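Local coordinates for protein forkhead-associated 1 (PDB 6C4U) that is an engineered phosphothreonine-binding FHA domain, made from a yeast protein to recognise a phosphopeptide of the human transcription factor c-Myc, at residues F61-G66 / L115-N120. Numbering follows the deposited sequence.
Sequences FQILLG and LVIFIN
Strands 61-66 and 112-119 face each other across the interior of a beta sandwich, their backbones 10.4 Å apart between the CA atoms of Ile63 and Ile117 and 12.1 Å between those of Phe61 and Leu115. At such spacing the backbones cannot pair, and the strands meet through apolar side chains alone. The two isoleucines reach toward each other tip to tip, CD1 of Ile63 lying 4.1 Å from CD1 of Ile117. In Ile63 the outer branch is fully extended, CG1 to CD1 continuing away from the backbone (chi2 176°), which carries the methyl deep into the interior. Ile117 instead bends at this bond (chi2 -53°), yet its CD1 still meets that methyl. Beta-branched residues suit extended strands, and here their longer arms also span part of the gap between sheets. The second pair is oblique: CD1 of Leu115 comes up to the edge of the Phe61 ring, near its plane, at 4.1 Å from CZ. A long flat ring fits where the backbones stand farther apart, and the leucine fork offers it a methyl. All four side chains are buried, but the two segments bury just 97 Å² between them, both sides summed, so neighbours supply much of the packing. Ile102 of strand 101-105 touches Phe61, Ile63 and Ile117, and so links the Ile63–Ile117 pair to the ring of Phe61. Phe40 of strand 34-41 stacks on the Phe61 ring, while Leu73 and Leu71 of strand 71-75 pack against Phe61 and Ile63 respectively; beyond strand 112-119, Asn120 caps helix 121-125 through a bond from Lys122 N to its OD1.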
ATOM      1  N   PHE F  61       6.736   0.624   0.170  1.00 70.45           N
ATOM      2  CA  PHE F  61       5.986  -0.632   0.304  1.00 70.43           C
ATOM      3  C   PHE F  61       5.126  -0.849  -0.923  1.00 67.20           C
ATOM      4  O   PHE F  61       4.924   0.074  -1.705  1.00 64.15           O
ATOM      5  CB  PHE F  61       5.173  -0.689   1.622  1.00 74.79           C
ATOM      6  CG  PHE F  61       4.074   0.342   1.731  1.00 79.37           C
ATOM      7  CD1 PHE F  61       4.340   1.599   2.282  1.00 87.67           C
ATOM      8  CD2 PHE F  61       2.771   0.064   1.317  1.00 74.53           C
ATOM      9  CE1 PHE F  61       3.349   2.563   2.363  1.00 88.83           C
ATOM     10  CE2 PHE F  61       1.770   1.026   1.419  1.00 73.30           C
ATOM     11  CZ  PHE F  61       2.060   2.263   1.937  1.00 74.95           C
ATOM     12  N   GLN F  62       4.673  -2.086  -1.102  1.00 61.04           N
ATOM     13  CA  GLN F  62       3.802  -2.426  -2.205  1.00 65.12           C
ATOM     14  C   GLN F  62       2.572  -3.083  -1.651  1.00 70.64           C
ATOM     15  O   GLN F  62       2.609  -3.695  -0.571  1.00 61.53           O
ATOM     16  CB  GLN F  62       4.476  -3.425  -3.163  1.00 74.94           C
ATOM     17  CG  GLN F  62       5.932  -3.134  -3.482  1.00 75.64           C
ATOM     18  CD  GLN F  62       6.486  -3.961  -4.589  1.00 73.59           C
ATOM     19  OE1 GLN F  62       6.570  -3.491  -5.708  1.00 74.26           O
ATOM     20  NE2 GLN F  62       6.952  -5.155  -4.258  1.00 88.49           N
ATOM     21  N   ILE F  63       1.484  -2.969  -2.400  1.00 76.54           N
ATOM     22  CA  ILE F  63       0.263  -3.692  -2.110  1.00 75.30           C
ATOM     23  C   ILE F  63       0.022  -4.587  -3.304  1.00 74.06           C
ATOM     24  O   ILE F  63       0.101  -4.145  -4.443  1.00 67.97           O
ATOM     25  CB  ILE F  63      -0.912  -2.733  -1.818  1.00 80.34           C
ATOM     26  CG1 ILE F  63      -0.636  -2.016  -0.491  1.00 81.27           C
ATOM     27  CG2 ILE F  63      -2.235  -3.489  -1.766  1.00 79.43           C
ATOM     28  CD1 ILE F  63      -1.640  -0.969  -0.101  1.00 82.10           C
ATOM     29  N   LEU F  64      -0.234  -5.856  -3.034  1.00 80.66           N
ATOM     30  CA  LEU F  64      -0.374  -6.853  -4.080  1.00 78.28           C
ATOM     31  C   LEU F  64      -1.794  -7.368  -4.107  1.00 78.02           C
ATOM     32  O   LEU F  64      -2.348  -7.706  -3.066  1.00 81.84           O
ATOM     33  CB  LEU F  64       0.558  -8.023  -3.809  1.00 76.80           C
ATOM     34  CG  LEU F  64       2.033  -7.867  -4.105  1.00 72.55           C
ATOM     35  CD1 LEU F  64       2.692  -6.675  -3.445  1.00 72.64           C
ATOM     36  CD2 LEU F  64       2.685  -9.191  -3.712  1.00 74.63           C
ATOM     37  N   LEU F  65      -2.359  -7.463  -5.298  1.00 79.16           N
ATOM     38  CA  LEU F  65      -3.654  -8.108  -5.475  1.00 83.89           C
ATOM     39  C   LEU F  65      -3.432  -9.588  -5.740  1.00 84.36           C
ATOM     40  O   LEU F  65      -2.903  -9.949  -6.770  1.00 78.40           O
ATOM     41  CB  LEU F  65      -4.444  -7.474  -6.625  1.00 77.15           C
ATOM     42  CG  LEU F  65      -5.800  -8.108  -6.942  1.00 74.38           C
ATOM     43  CD1 LEU F  65      -6.720  -8.217  -5.746  1.00 71.06           C
ATOM     44  CD2 LEU F  65      -6.528  -7.289  -7.988  1.00 83.27           C
ATOM     45  N   GLY F  66      -3.842 -10.427  -4.797  1.00 91.49           N
ATOM     46  CA  GLY F  66      -3.783 -11.887  -4.907  1.00 97.55           C
ATOM     47  C   GLY F  66      -4.823 -12.489  -5.838  1.00104.12           C
ATOM     48  O   GLY F  66      -5.752 -11.814  -6.275  1.00116.81           O
ATOM     49  N   LEU F 115      -1.986   5.935   6.670  1.00 81.79           N
ATOM     50  CA  LEU F 115      -2.919   5.670   5.578  1.00 81.61           C
ATOM     51  C   LEU F 115      -3.865   4.561   6.014  1.00 77.43           C
ATOM     52  O   LEU F 115      -3.470   3.670   6.764  1.00 76.31           O
ATOM     53  CB  LEU F 115      -2.181   5.208   4.338  1.00 78.32           C
ATOM     54  CG  LEU F 115      -0.970   5.999   3.880  1.00 81.17           C
ATOM     55  CD1 LEU F 115      -0.475   5.366   2.555  1.00 84.71           C
ATOM     56  CD2 LEU F 115      -1.222   7.497   3.799  1.00 93.68           C
ATOM     57  N   VAL F 116      -5.102   4.605   5.531  1.00 65.24           N
ATOM     58  CA  VAL F 116      -6.087   3.606   5.906  1.00 71.63           C
ATOM     59  C   VAL F 116      -6.677   2.968   4.664  1.00 73.00           C
ATOM     60  O   VAL F 116      -7.069   3.674   3.723  1.00 82.00           O
ATOM     61  CB  VAL F 116      -7.194   4.224   6.784  1.00 81.53           C
ATOM     62  CG1 VAL F 116      -8.274   3.204   7.110  1.00 88.13           C
ATOM     63  CG2 VAL F 116      -6.577   4.736   8.080  1.00 85.63           C
ATOM     64  N   ILE F 117      -6.745   1.633   4.678  1.00 73.23           N
ATOM     65  CA  ILE F 117      -7.196   0.881   3.514  1.00 80.36           C
ATOM     66  C   ILE F 117      -8.659   0.595   3.683  1.00 83.82           C
ATOM     67  O   ILE F 117      -9.080   0.110   4.759  1.00 85.11           O
ATOM     68  CB  ILE F 117      -6.447  -0.476   3.366  1.00 82.17           C
ATOM     69  CG1 ILE F 117      -4.931  -0.283   3.450  1.00 85.17           C
ATOM     70  CG2 ILE F 117      -6.802  -1.167   2.057  1.00 86.87           C
ATOM     71  CD1 ILE F 117      -4.385   0.742   2.490  1.00 90.35           C
ATOM     72  N   PHE F 118      -9.421   0.905   2.630  1.00 83.57           N
ATOM     73  CA  PHE F 118     -10.838   0.610   2.607  1.00 87.91           C
ATOM     74  C   PHE F 118     -11.010  -0.270   1.383  1.00 90.17           C
ATOM     75  O   PHE F 118     -10.719   0.142   0.256  1.00 86.03           O
ATOM     76  CB  PHE F 118     -11.681   1.868   2.607  1.00 85.84           C
ATOM     77  CG  PHE F 118     -13.134   1.629   2.369  1.00 90.81           C
ATOM     78  CD1 PHE F 118     -13.929   0.803   3.191  1.00 91.79           C
ATOM     79  CD2 PHE F 118     -13.736   2.272   1.347  1.00 96.20           C
ATOM     80  CE1 PHE F 118     -15.259   0.642   2.950  1.00 89.46           C
ATOM     81  CE2 PHE F 118     -15.127   2.128   1.095  1.00 98.58           C
ATOM     82  CZ  PHE F 118     -15.867   1.298   1.902  1.00 93.34           C
ATOM     83  N   ILE F 119     -11.404  -1.519   1.610  1.00 88.60           N
ATOM     84  CA  ILE F 119     -11.380  -2.555   0.627  1.00 91.16           C
ATOM     85  C   ILE F 119     -12.798  -2.692   0.077  1.00 98.26           C
ATOM     86  O   ILE F 119     -13.738  -2.951   0.817  1.00116.63           O
ATOM     87  CB  ILE F 119     -10.893  -3.892   1.168  1.00 85.96           C
ATOM     88  CG1 ILE F 119      -9.496  -3.698   1.801  1.00 83.99           C
ATOM     89  CG2 ILE F 119     -10.862  -4.951   0.069  1.00 94.93           C
ATOM     90  CD1 ILE F 119      -8.844  -4.922   2.557  1.00 85.61           C
ATOM     91  N   ASN F 120     -12.939  -2.506  -1.237  1.00 97.43           N
ATOM     92  CA  ASN F 120     -14.219  -2.627  -1.908  1.00104.60           C
ATOM     93  C   ASN F 120     -14.595  -4.110  -2.026  1.00113.86           C
ATOM     94  O   ASN F 120     -14.035  -4.839  -2.862  1.00149.03           O
ATOM     95  CB  ASN F 120     -14.167  -1.976  -3.289  1.00101.63           C
ATOM     96  CG  ASN F 120     -15.439  -2.207  -4.106  1.00112.78           C
ATOM     97  OD1 ASN F 120     -16.440  -2.713  -3.595  1.00116.63           O
ATOM     98  ND2 ASN F 120     -15.407  -1.852  -5.382  1.00130.30           N
TER